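Local coordinates for molybdopterin biosynthesis moeA protein (Pyrococcus horikoshii, PDB 1WU2), which probably takes part in molybdenum cofactor biosynthesis, as MoeA proteins do when molybdate is inserted into molybdopterin, at residues D43-F48 against G151-R156; K270-L275 against E291-M296; A330-D335 against G353-I358; E66-A71 against R133-G138. All blocks are in the same frame, centred on the assembly; numbering follows the deposited sequence.

Contact 1 (D43-F48 against G151-R156)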
loop_
_atom_site.group_PDB
_atom_site.type_symbol
_atom_site.label_atom_id
_atom_site.label_comp_id
_atom_site.label_asym_id
_atom_site.label_seq_id
_atom_site.Cartn_x
_atom_site.Cartn_y
_atom_site.Cartn_z
ATOM N N ASP A 43 -21.656 -1.759 5.552
ATOM C CA ASP A 43 -21.460 -3.168 5.878
ATOM C C ASP A 43 -22.033 -4.041 4.757
ATOM O O ASP A 43 -23.078 -3.723 4.184
ATOM C CB ASP A 43 -22.169 -3.527 7.193
ATOM C CG ASP A 43 -21.470 -2.965 8.431
ATOM O OD1 ASP A 43 -20.287 -2.565 8.367
ATOM O OD2 ASP A 43 -22.044 -2.899 9.532
ATOM N N ILE A 44 -21.339 -5.134 4.453
ATOM C CA ILE A 44 -21.798 -6.135 3.497
ATOM C C ILE A 44 -22.260 -7.340 4.302
ATOM O O ILE A 44 -21.471 -7.950 5.019
ATOM C CB ILE A 44 -20.652 -6.531 2.535
ATOM C CG1 ILE A 44 -20.125 -5.308 1.776
ATOM C CG2 ILE A 44 -21.112 -7.606 1.556
ATOM C CD1 ILE A 44 -21.143 -4.629 0.882
ATOM N N VAL A 45 -23.545 -7.660 4.199
ATOM C CA VAL A 45 -24.131 -8.799 4.895
ATOM C C VAL A 45 -24.459 -9.887 3.880
ATOM O O VAL A 45 -25.126 -9.628 2.880
ATOM C CB VAL A 45 -25.424 -8.405 5.646
ATOM C CG1 VAL A 45 -25.980 -9.592 6.422
ATOM C CG2 VAL A 45 -25.164 -7.231 6.578
ATOM N N THR A 46 -23.979 -11.095 4.140
ATOM C CA THR A 46 -24.272 -12.248 3.296
ATOM C C THR A 46 -25.717 -12.726 3.467
ATOM O O THR A 46 -26.250 -12.718 4.573
ATOM C CB THR A 46 -23.268 -13.403 3.589
ATOM O OG1 THR A 46 -23.565 -14.533 2.766
ATOM C CG2 THR A 46 -23.406 -13.955 5.006
ATOM N N GLU A 47 -26.342 -13.124 2.360
ATOM C CA GLU A 47 -27.671 -13.735 2.384
ATOM C C GLU A 47 -27.567 -15.256 2.188
ATOM O O GLU A 47 -28.584 -15.946 2.098
ATOM C CB GLU A 47 -28.573 -13.117 1.298
ATOM C CG GLU A 47 -29.082 -11.709 1.600
ATOM C CD GLU A 47 -29.833 -11.605 2.923
ATOM O OE1 GLU A 47 -30.887 -12.253 3.076
ATOM O OE2 GLU A 47 -29.362 -10.881 3.822
ATOM N N PHE A 48 -26.338 -15.765 2.126
ATOM C CA PHE A 48 -26.072 -17.191 1.960
ATOM C C PHE A 48 -25.128 -17.721 3.044
ATOM O O PHE A 48 -24.201 -17.028 3.464
ATOM C CB PHE A 48 -25.441 -17.450 0.586
ATOM C CG PHE A 48 -26.218 -16.865 -0.569
ATOM C CD1 PHE A 48 -25.902 -15.607 -1.070
ATOM C CD2 PHE A 48 -27.253 -17.579 -1.160
ATOM C CE1 PHE A 48 -26.610 -15.066 -2.133
ATOM C CE2 PHE A 48 -27.966 -17.046 -2.229
ATOM C CZ PHE A 48 -27.643 -15.786 -2.717
ATOM N N GLY A 151 -26.767 -13.842 7.221
ATOM C CA GLY A 151 -27.051 -12.656 8.012
ATOM C C GLY A 151 -25.867 -12.153 8.826
ATOM O O GLY A 151 -26.047 -11.445 9.809
ATOM N N GLU A 152 -24.657 -12.523 8.417
ATOM C CA GLU A 152 -23.435 -12.136 9.112
ATOM C C GLU A 152 -22.709 -11.069 8.304
ATOM O O GLU A 152 -22.718 -11.107 7.074
ATOM C CB GLU A 152 -22.535 -13.360 9.273
ATOM C CG GLU A 152 -21.414 -13.223 10.285
ATOM C CD GLU A 152 -20.690 -14.541 10.513
ATOM O OE1 GLU A 152 -19.896 -14.949 9.633
ATOM O OE2 GLU A 152 -20.924 -15.172 11.567
ATOM N N VAL A 153 -22.095 -10.113 9.001
ATOM C CA VAL A 153 -21.256 -9.104 8.361
ATOM C C VAL A 153 -19.933 -9.758 7.976
ATOM O O VAL A 153 -19.242 -10.305 8.832
ATOM C CB VAL A 153 -20.990 -7.888 9.289
ATOM C CG1 VAL A 153 -20.021 -6.898 8.636
ATOM C CG2 VAL A 153 -22.289 -7.189 9.642
ATOM N N VAL A 154 -19.608 -9.716 6.684
ATOM C CA VAL A 154 -18.364 -10.277 6.149
ATOM C C VAL A 154 -17.318 -9.199 5.852
ATOM O O VAL A 154 -16.120 -9.468 5.901
ATOM C CB VAL A 154 -18.622 -11.126 4.870
ATOM C CG1 VAL A 154 -19.714 -12.153 5.125
ATOM C CG2 VAL A 154 -18.992 -10.248 3.670
ATOM N N LEU A 155 -17.777 -7.992 5.530
ATOM C CA LEU A 155 -16.894 -6.848 5.306
ATOM C C LEU A 155 -17.494 -5.595 5.934
ATOM O O LEU A 155 -18.638 -5.244 5.652
ATOM C CB LEU A 155 -16.688 -6.612 3.810
ATOM C CG LEU A 155 -15.805 -7.619 3.071
ATOM C CD1 LEU A 155 -15.987 -7.473 1.567
ATOM C CD2 LEU A 155 -14.349 -7.444 3.450
ATOM N N ARG A 156 -16.713 -4.921 6.774
ATOM C CA ARG A 156 -17.179 -3.730 7.477
ATOM C C ARG A 156 -17.136 -2.506 6.581
ATOM O O ARG A 156 -16.411 -2.474 5.584
ATOM C CB ARG A 156 -16.327 -3.454 8.721
ATOM C CG ARG A 156 -16.279 -4.586 9.735
ATOM C CD ARG A 156 -17.527 -4.714 10.588
ATOM N NE ARG A 156 -17.492 -5.930 11.405
ATOM C CZ ARG A 156 -18.550 -6.482 11.998
ATOM N NH1 ARG A 156 -19.759 -5.933 11.893
ATOM N NH2 ARG A 156 -18.399 -7.594 12.712
#
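CG2 of T46 and CG2 of V154 each stand between their own backbone N and carbonyl carbon, T46 with OG1 anti to N (chi1 180°). T46 CG2 thereby comes within 3.6 Å of E152 O, and V154 CG2 meets I44 CG2 at 4.0 Å. The antiparallel pairing gives the frame: I44 N binds L155 O (3.0 Å), V154 N binds I44 O, T46 N binds E152 O (3.2 Å) and G151 N binds T46 O (2.9 Å). I44 faces L155 in a hydrogen-bonded pair, whereas V45 faces V153 in a non-hydrogen-bonded one; the partners of these consecutive residues skip V154, a beta bulge. At the far end D43 OD1 lies 3.4 Å from R156 CA and accepts a hydrogen bond from K157 N. The T46 hydroxyl gives a 2.7 Å bond to F48 O, on a lone pair. An alanine here would probably leave F48 O without this donor and open a gap beside V154 CG1, where the methyl had been. Helix 163-171 packs against this two-stranded sheet: L169 touches I44 and L155, and M168 touches V154. L172 reaches T46 and V154, while L370 of the second subunit packs on L155.

Contact 2 (K270-L275 against E291-M296); sequences KFVNLL and EKVFIM
One hydrogen bond and a small apolar cluster join 270-275 to 291-296, with little backbone approach: the nearest CA atoms, those of N273 and E291, are 6.7 Å apart. The polar link runs from N273 N to E291 OE2 over 3.3 Å, nearly straight at the hydrogen (168°). The N-H meets OE2 from above the carboxylate plane, 46° out of it. With CG anti to its carbonyl carbon and the chain extended beyond, E291 reaches across to N273, and OE2 also lies 3.7 Å from N273 CB. The apolar contacts centre on V272, whose CG2 is 4.0 Å from V293 CG1 and meets I295 CD1 tip to tip at 4.1 Å. L274 crosses I295 at about a right angle, its CD2 4.1 Å from I295 CG1. Strand 293-295 is itself held from elsewhere, by backbone bonds from F294 to strand 252-255 and from I295 to G288, and L255 of strand 252-255 touches both V293 and I295. E291 and K292 form the connection between antiparallel strands 288-290 and 293-295, both with positive phi. The chemistry implies a loop seated on a sheet face mainly by van der Waals contact, with the carboxylate of the exposed E291 adding a single bond to a backbone N-H.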
loop_
_atom_site.group_PDB
_atom_site.type_symbol
_atom_site.label_atom_id
_atom_site.label_comp_id
_atom_site.label_asym_id
_atom_site.label_seq_id
_atom_site.Cartn_x
_atom_site.Cartn_y
_atom_site.Cartn_z
ATOM N N LYS A 270 -6.830 37.173 2.528
ATOM C CA LYS A 270 -7.650 37.921 1.578
ATOM C C LYS A 270 -8.480 37.010 0.668
ATOM O O LYS A 270 -9.486 37.448 0.108
ATOM C CB LYS A 270 -6.766 38.848 0.735
ATOM C CG LYS A 270 -6.016 39.893 1.568
ATOM C CD LYS A 270 -5.849 41.227 0.837
ATOM C CE LYS A 270 -4.610 41.252 -0.057
ATOM N NZ LYS A 270 -4.953 41.405 -1.497
ATOM N N PHE A 271 -8.061 35.753 0.522
ATOM C CA PHE A 271 -8.775 34.778 -0.308
ATOM C C PHE A 271 -9.629 33.794 0.492
ATOM O O PHE A 271 -10.589 33.235 -0.039
ATOM C CB PHE A 271 -7.782 33.976 -1.149
ATOM C CG PHE A 271 -6.894 34.822 -2.007
ATOM C CD1 PHE A 271 -7.437 35.695 -2.941
ATOM C CD2 PHE A 271 -5.512 34.743 -1.886
ATOM C CE1 PHE A 271 -6.620 36.477 -3.739
ATOM C CE2 PHE A 271 -4.687 35.523 -2.680
ATOM C CZ PHE A 271 -5.243 36.393 -3.609
ATOM N N VAL A 272 -9.267 33.571 1.755
ATOM C CA VAL A 272 -9.906 32.548 2.579
ATOM C C VAL A 272 -10.182 33.057 3.992
ATOM O O VAL A 272 -9.359 33.759 4.576
ATOM C CB VAL A 272 -9.009 31.288 2.690
ATOM C CG1 VAL A 272 -9.688 30.207 3.523
ATOM C CG2 VAL A 272 -8.649 30.753 1.303
ATOM N N ASN A 273 -11.339 32.685 4.534
ATOM C CA ASN A 273 -11.641 32.909 5.942
ATOM C C ASN A 273 -11.071 31.750 6.764
ATOM O O ASN A 273 -11.658 30.669 6.835
ATOM C CB ASN A 273 -13.151 33.061 6.163
ATOM C CG ASN A 273 -13.476 33.929 7.361
ATOM O OD1 ASN A 273 -13.127 33.597 8.495
ATOM N ND2 ASN A 273 -14.138 35.057 7.115
ATOM N N LEU A 274 -9.920 31.992 7.383
ATOM C CA LEU A 274 -9.100 30.927 7.958
ATOM C C LEU A 274 -9.441 30.608 9.414
ATOM O O LEU A 274 -9.567 31.508 10.242
ATOM C CB LEU A 274 -7.621 31.313 7.858
ATOM C CG LEU A 274 -7.114 31.636 6.447
ATOM C CD1 LEU A 274 -5.874 32.514 6.492
ATOM C CD2 LEU A 274 -6.840 30.359 5.662
ATOM N N LEU A 275 -9.599 29.318 9.709
ATOM C CA LEU A 275 -9.637 28.832 11.087
ATOM C C LEU A 275 -8.265 28.987 11.734
ATOM O O LEU A 275 -8.157 29.412 12.885
ATOM C CB LEU A 275 -10.057 27.360 11.139
ATOM C CG LEU A 275 -11.500 27.043 10.754
ATOM C CD1 LEU A 275 -11.680 25.542 10.581
ATOM C CD2 LEU A 275 -12.469 27.585 11.797
ATOM N N GLU A 291 -12.649 26.942 5.176
ATOM C CA GLU A 291 -13.669 26.799 4.127
ATOM C C GLU A 291 -13.307 25.745 3.077
ATOM O O GLU A 291 -13.471 25.977 1.875
ATOM C CB GLU A 291 -13.933 28.140 3.432
ATOM C CG GLU A 291 -14.149 29.312 4.367
ATOM C CD GLU A 291 -14.675 30.534 3.635
ATOM O OE1 GLU A 291 -15.904 30.759 3.669
ATOM O OE2 GLU A 291 -13.866 31.263 3.017
ATOM N N LYS A 292 -12.823 24.593 3.543
ATOM C CA LYS A 292 -12.412 23.478 2.677
ATOM C C LYS A 292 -11.144 23.754 1.856
ATOM O O LYS A 292 -10.835 22.995 0.943
ATOM C CB LYS A 292 -13.552 23.052 1.730
ATOM C CG LYS A 292 -14.931 22.941 2.375
ATOM C CD LYS A 292 -14.910 22.035 3.591
ATOM C CE LYS A 292 -16.315 21.621 4.001
ATOM N NZ LYS A 292 -16.475 21.622 5.473
ATOM N N VAL A 293 -10.406 24.812 2.187
ATOM C CA VAL A 293 -9.231 25.215 1.415
ATOM C C VAL A 293 -7.954 25.020 2.236
ATOM O O VAL A 293 -7.820 25.559 3.329
ATOM C CB VAL A 293 -9.322 26.686 0.956
ATOM C CG1 VAL A 293 -8.172 27.030 0.018
ATOM C CG2 VAL A 293 -10.654 26.952 0.270
ATOM N N PHE A 294 -7.019 24.260 1.678
ATOM C CA PHE A 294 -5.758 23.927 2.326
ATOM C C PHE A 294 -4.650 24.782 1.712
ATOM O O PHE A 294 -4.322 24.615 0.540
ATOM C CB PHE A 294 -5.422 22.444 2.095
ATOM C CG PHE A 294 -6.368 21.479 2.769
ATOM C CD1 PHE A 294 -5.924 20.661 3.800
ATOM C CD2 PHE A 294 -7.688 21.367 2.359
ATOM C CE1 PHE A 294 -6.782 19.764 4.418
ATOM C CE2 PHE A 294 -8.552 20.474 2.977
ATOM C CZ PHE A 294 -8.098 19.671 4.006
ATOM N N ILE A 295 -4.079 25.691 2.501
ATOM C CA ILE A 295 -2.965 26.529 2.047
ATOM C C ILE A 295 -1.643 25.783 2.257
ATOM O O ILE A 295 -1.244 25.525 3.391
ATOM C CB ILE A 295 -2.916 27.898 2.799
ATOM C CG1 ILE A 295 -4.317 28.460 3.103
ATOM C CG2 ILE A 295 -2.112 28.914 1.996
ATOM C CD1 ILE A 295 -5.242 28.582 1.906
HETATM N N MSE A 296 -0.961 25.460 1.161
HETATM C CA MSE A 296 0.257 24.648 1.200
HETATM C C MSE A 296 1.497 25.497 0.890
HETATM O O MSE A 296 1.382 26.680 0.561
HETATM C CB MSE A 296 0.159 23.457 0.233
HETATM C CG MSE A 296 -1.259 22.947 -0.038
HETATM SE SE MSE A 296 -1.536 21.050 0.371
HETATM C CE MSE A 296 -1.556 21.216 2.252
#

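Contact 3 (A330-D335 against G353-I358); sequences AILQDD and GIARVI
I331 pairs with I354, and L332 with A355, in parallel register; the axes of the short strands 330-332 and 354-357 approach to 4.5 Å, with their directions 39° apart. The tight part is the backbone seam and the face carrying A330, L332, A355 and V357. I331 N binds G353 O, A355 N binds I331 O (3.0 Å), and Q333 N binds A355 O (3.0 Å); for the last two the donor sits above the carbonyl plane. On the buried face A355 CB is wedged between A330 CB and L332 CD1, 4.0 Å from each. CG of L332 is anti to the backbone N, and the turn at chi2 (60°) brings CD1 to V357 CG2 as well. I348 of strand 343-351 packs against A355 and V357 there.

The other face is more exposed, with side chains lying alongside rather than interlocking. Those of Q333 and R356 point the same way, with amide and guanidinium planes 54° apart; OE1 of Q333 approaches R356 CB to 3.4 Å. I331 packs on K329 of the second subunit. Past the strand end, D334 OD2 accepts a weak bond from V357 N (3.4 Å), but its stronger partner is K359, a salt bridge. Strand 354-357 also pairs antiparallel with 343-351, and 327-332 with 390-395; through 374-378 the pairings close into a ring, the topology of a small beta barrel in the MoeA C-terminal region.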
loop_
_atom_site.group_PDB
_atom_site.type_symbol
_atom_site.label_atom_id
_atom_site.label_comp_id
_atom_site.label_asym_id
_atom_site.label_seq_id
_atom_site.Cartn_x
_atom_site.Cartn_y
_atom_site.Cartn_z
ATOM N N ALA A 330 10.433 0.240 15.372
ATOM C CA ALA A 330 11.783 0.225 14.805
ATOM C C ALA A 330 12.830 0.795 15.760
ATOM O O ALA A 330 12.549 1.704 16.531
ATOM C CB ALA A 330 11.808 0.991 13.495
ATOM N N ILE A 331 14.043 0.252 15.692
ATOM C CA ILE A 331 15.169 0.769 16.458
ATOM C C ILE A 331 15.818 1.887 15.655
ATOM O O ILE A 331 16.116 1.722 14.478
ATOM C CB ILE A 331 16.188 -0.353 16.757
ATOM C CG1 ILE A 331 15.527 -1.462 17.583
ATOM C CG2 ILE A 331 17.414 0.206 17.493
ATOM C CD1 ILE A 331 15.253 -2.729 16.798
ATOM N N LEU A 332 16.051 3.019 16.309
ATOM C CA LEU A 332 16.529 4.217 15.636
ATOM C C LEU A 332 18.046 4.164 15.442
ATOM O O LEU A 332 18.784 3.936 16.393
ATOM C CB LEU A 332 16.134 5.448 16.450
ATOM C CG LEU A 332 16.128 6.812 15.764
ATOM C CD1 LEU A 332 15.174 6.847 14.587
ATOM C CD2 LEU A 332 15.758 7.877 16.791
ATOM N N GLN A 333 18.499 4.379 14.209
ATOM C CA GLN A 333 19.918 4.281 13.870
ATOM C C GLN A 333 20.732 5.481 14.350
ATOM O O GLN A 333 21.882 5.323 14.760
ATOM C CB GLN A 333 20.104 4.128 12.354
ATOM C CG GLN A 333 21.519 3.717 11.945
ATOM C CD GLN A 333 21.663 3.494 10.449
ATOM O OE1 GLN A 333 20.851 2.803 9.837
ATOM N NE2 GLN A 333 22.701 4.076 9.861
ATOM N N ASP A 334 20.139 6.671 14.276
ATOM C CA ASP A 334 20.848 7.920 14.554
ATOM C C ASP A 334 20.102 8.790 15.559
ATOM O O ASP A 334 18.909 8.607 15.786
ATOM C CB ASP A 334 21.049 8.715 13.257
ATOM C CG ASP A 334 21.458 7.836 12.084
ATOM O OD1 ASP A 334 22.562 7.251 12.130
ATOM O OD2 ASP A 334 20.738 7.672 11.076
ATOM N N ASP A 335 20.818 9.742 16.149
ATOM C CA ASP A 335 20.215 10.727 17.041
ATOM C C ASP A 335 19.413 11.729 16.212
ATOM O O ASP A 335 19.858 12.147 15.141
ATOM C CB ASP A 335 21.289 11.484 17.837
ATOM C CG ASP A 335 22.154 10.570 18.696
ATOM O OD1 ASP A 335 23.370 10.836 18.816
ATOM O OD2 ASP A 335 21.716 9.569 19.289
ATOM N N GLY A 353 14.052 -3.837 10.438
ATOM C CA GLY A 353 13.698 -3.369 11.768
ATOM C C GLY A 353 14.472 -2.157 12.263
ATOM O O GLY A 353 14.570 -1.948 13.470
ATOM N N ILE A 354 15.015 -1.358 11.347
ATOM C CA ILE A 354 15.865 -0.223 11.712
ATOM C C ILE A 354 15.443 1.035 10.946
ATOM O O ILE A 354 15.345 1.017 9.724
ATOM C CB ILE A 354 17.358 -0.563 11.444
ATOM C CG1 ILE A 354 17.888 -1.535 12.507
ATOM C CG2 ILE A 354 18.229 0.700 11.430
ATOM C CD1 ILE A 354 18.911 -2.517 11.985
ATOM N N ALA A 355 15.196 2.117 11.683
ATOM C CA ALA A 355 14.855 3.419 11.111
ATOM C C ALA A 355 16.102 4.292 10.926
ATOM O O ALA A 355 16.634 4.838 11.892
ATOM C CB ALA A 355 13.844 4.132 12.005
ATOM N N ARG A 356 16.554 4.417 9.681
ATOM C CA ARG A 356 17.697 5.257 9.328
ATOM C C ARG A 356 17.205 6.646 8.932
ATOM O O ARG A 356 16.444 6.787 7.983
ATOM C CB ARG A 356 18.474 4.629 8.166
ATOM C CG ARG A 356 19.691 5.431 7.705
ATOM C CD ARG A 356 20.621 4.671 6.763
ATOM N NE ARG A 356 19.960 4.273 5.516
ATOM C CZ ARG A 356 19.671 5.091 4.499
ATOM N NH1 ARG A 356 19.976 6.384 4.546
ATOM N NH2 ARG A 356 19.070 4.607 3.416
ATOM N N VAL A 357 17.651 7.668 9.652
ATOM C CA VAL A 357 17.187 9.031 9.417
ATOM C C VAL A 357 17.856 9.647 8.186
ATOM O O VAL A 357 19.084 9.693 8.092
ATOM C CB VAL A 357 17.449 9.930 10.648
ATOM C CG1 VAL A 357 17.064 11.382 10.369
ATOM C CG2 VAL A 357 16.679 9.411 11.853
ATOM N N ILE A 358 17.036 10.107 7.244
ATOM C CA ILE A 358 17.512 10.915 6.128
ATOM C C ILE A 358 17.451 12.379 6.541
ATOM O O ILE A 358 16.369 12.919 6.780
ATOM C CB ILE A 358 16.654 10.680 4.866
ATOM C CG1 ILE A 358 16.701 9.208 4.461
ATOM C CG2 ILE A 358 17.142 11.547 3.702
ATOM C CD1 ILE A 358 15.450 8.478 4.778
#

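Contact 4 (E66-A71 against R133-G138)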
loop_
_atom_site.group_PDB
_atom_site.type_symbol
_atom_site.label_atom_id
_atom_site.label_comp_id
_atom_site.label_asym_id
_atom_site.label_seq_id
_atom_site.Cartn_x
_atom_site.Cartn_y
_atom_site.Cartn_z
ATOM N N GLU A 66 -21.905 -40.018 20.191
ATOM C CA GLU A 66 -22.341 -40.554 21.483
ATOM C C GLU A 66 -22.114 -42.066 21.607
ATOM O O GLU A 66 -21.851 -42.568 22.697
ATOM C CB GLU A 66 -23.830 -40.244 21.708
ATOM C CG GLU A 66 -24.146 -38.777 21.999
ATOM C CD GLU A 66 -24.084 -37.889 20.763
ATOM O OE1 GLU A 66 -24.672 -38.255 19.717
ATOM O OE2 GLU A 66 -23.444 -36.817 20.839
ATOM N N ASP A 67 -22.215 -42.777 20.484
ATOM C CA ASP A 67 -22.098 -44.236 20.459
ATOM C C ASP A 67 -20.693 -44.784 20.722
ATOM O O ASP A 67 -20.531 -45.989 20.908
ATOM C CB ASP A 67 -22.570 -44.772 19.100
ATOM C CG ASP A 67 -24.073 -44.673 18.922
ATOM O OD1 ASP A 67 -24.791 -44.434 19.916
ATOM O OD2 ASP A 67 -24.621 -44.814 17.811
ATOM N N THR A 68 -19.685 -43.914 20.729
ATOM C CA THR A 68 -18.290 -44.345 20.810
ATOM C C THR A 68 -17.552 -43.774 22.025
ATOM O O THR A 68 -16.326 -43.840 22.087
ATOM C CB THR A 68 -17.550 -43.936 19.517
ATOM O OG1 THR A 68 -17.503 -42.509 19.414
ATOM C CG2 THR A 68 -18.325 -44.365 18.275
ATOM N N PHE A 69 -18.287 -43.224 22.989
ATOM C CA PHE A 69 -17.666 -42.605 24.163
ATOM C C PHE A 69 -16.952 -43.626 25.056
ATOM O O PHE A 69 -15.990 -43.282 25.745
ATOM C CB PHE A 69 -18.711 -41.824 24.979
ATOM C CG PHE A 69 -19.120 -40.501 24.363
ATOM C CD1 PHE A 69 -18.583 -40.055 23.155
ATOM C CD2 PHE A 69 -20.055 -39.699 25.006
ATOM C CE1 PHE A 69 -18.972 -38.837 22.610
ATOM C CE2 PHE A 69 -20.447 -38.482 24.463
ATOM C CZ PHE A 69 -19.905 -38.051 23.264
ATOM N N GLN A 70 -17.419 -44.872 25.033
ATOM C CA GLN A 70 -16.810 -45.951 25.811
ATOM C C GLN A 70 -15.984 -46.868 24.899
ATOM O O GLN A 70 -15.975 -48.089 25.068
ATOM C CB GLN A 70 -17.901 -46.742 26.555
ATOM C CG GLN A 70 -18.225 -46.216 27.954
ATOM C CD GLN A 70 -18.460 -44.714 27.995
ATOM O OE1 GLN A 70 -19.578 -44.247 27.771
ATOM N NE2 GLN A 70 -17.407 -43.956 28.286
ATOM N N ALA A 71 -15.279 -46.264 23.943
ATOM C CA ALA A 71 -14.481 -47.007 22.972
ATOM C C ALA A 71 -13.010 -46.975 23.361
ATOM O O ALA A 71 -12.461 -45.912 23.651
ATOM C CB ALA A 71 -14.670 -46.430 21.578
ATOM N N ARG A 133 -11.494 -45.765 19.246
ATOM C CA ARG A 133 -11.331 -44.555 20.052
ATOM C C ARG A 133 -12.569 -43.654 20.001
ATOM O O ARG A 133 -13.296 -43.657 19.008
ATOM C CB ARG A 133 -10.108 -43.770 19.571
ATOM C CG ARG A 133 -8.870 -43.955 20.431
ATOM C CD ARG A 133 -7.958 -45.078 19.970
ATOM N NE ARG A 133 -7.074 -45.560 21.032
ATOM C CZ ARG A 133 -6.009 -46.340 20.833
ATOM N NH1 ARG A 133 -5.675 -46.745 19.609
ATOM N NH2 ARG A 133 -5.267 -46.722 21.868
ATOM N N PRO A 134 -12.808 -42.878 21.060
ATOM C CA PRO A 134 -13.972 -41.985 21.100
ATOM C C PRO A 134 -13.945 -40.882 20.041
ATOM O O PRO A 134 -12.927 -40.213 19.854
ATOM C CB PRO A 134 -13.916 -41.382 22.510
ATOM C CG PRO A 134 -13.026 -42.281 23.283
ATOM C CD PRO A 134 -12.022 -42.791 22.304
ATOM N N VAL A 135 -15.080 -40.709 19.369
ATOM C CA VAL A 135 -15.256 -39.707 18.332
ATOM C C VAL A 135 -16.005 -38.518 18.926
ATOM O O VAL A 135 -17.032 -38.689 19.583
ATOM C CB VAL A 135 -16.053 -40.290 17.140
ATOM C CG1 VAL A 135 -16.347 -39.221 16.090
ATOM C CG2 VAL A 135 -15.293 -41.455 16.520
ATOM N N ALA A 136 -15.486 -37.316 18.696
ATOM C CA ALA A 136 -16.105 -36.092 19.197
ATOM C C ALA A 136 -17.329 -35.722 18.358
ATOM O O ALA A 136 -17.350 -35.987 17.156
ATOM C CB ALA A 136 -15.103 -34.953 19.176
ATOM N N PRO A 137 -18.349 -35.129 18.983
ATOM C CA PRO A 137 -19.452 -34.521 18.230
ATOM C C PRO A 137 -18.948 -33.395 17.328
ATOM O O PRO A 137 -18.267 -32.485 17.796
ATOM C CB PRO A 137 -20.373 -33.970 19.328
ATOM C CG PRO A 137 -20.014 -34.732 20.552
ATOM C CD PRO A 137 -18.557 -35.019 20.439
ATOM N N GLY A 138 -19.268 -33.482 16.042
ATOM C CA GLY A 138 -18.856 -32.489 15.065
ATOM C C GLY A 138 -17.514 -32.803 14.430
ATOM O O GLY A 138 -16.954 -31.964 13.727
#
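The ring of F69 turns its edge to the 133-138 segment: V135 O lies in the ring plane, 3.6 Å from CE1, and P137 CG is near the same plane, 4.3 Å from CZ. One ring face is taken by E66 CA, 3.8 Å above its centre, within the ring's own segment. F69 belongs to a type I beta turn, T68 to A71, in the loop between strands 60-63 and 77-84. The other segment follows strand 128-131, so the contact joins a connection within the mixed sheet to the chain leaving it.

T68 carries the polar link. Its OG1 lies between backbone N and carbonyl carbon (chi1 65°), where it accepts the hydrogen bond of V135 N at 3.0 Å (162° at the hydrogen). The same hydroxyl bonds to A65 O, so two partners fix its rotation. A valine here would probably leave V135 N without its acceptor and the A65 carbonyl without this donor. V135, buried against I63, A115 and I117, has CB 3.5 Å from T68 OG1. A71 CB, also buried, rests 3.8 Å from R133 C. The P134 ring bridges the ends of the turn: its CD is 3.4 Å from A71 O, while its CA makes a C-H...O contact with T68 O at 3.2 Å.

All four contacts are partly buried, yet they differ in chemistry. Contacts 1 and 3 are strand pairings led by backbone bonds, antiparallel with a bulge in the first and parallel in the second; contact 2 lays a loop on a sheet face and contact 4 joins two loops, each with a single side-chain acceptor for a backbone N-H. Contact 4 is nested within the loop that contact 1 closes, their nearest atoms about 17 Å apart, whereas contacts 2 and 3 follow in series further along the chain. The second subunit reaches contacts 1 and 3 only. The centre of contact 4, about 45 Å from the chain centre, is the most remote, and that of contact 1, about 18 Å from it, the most central.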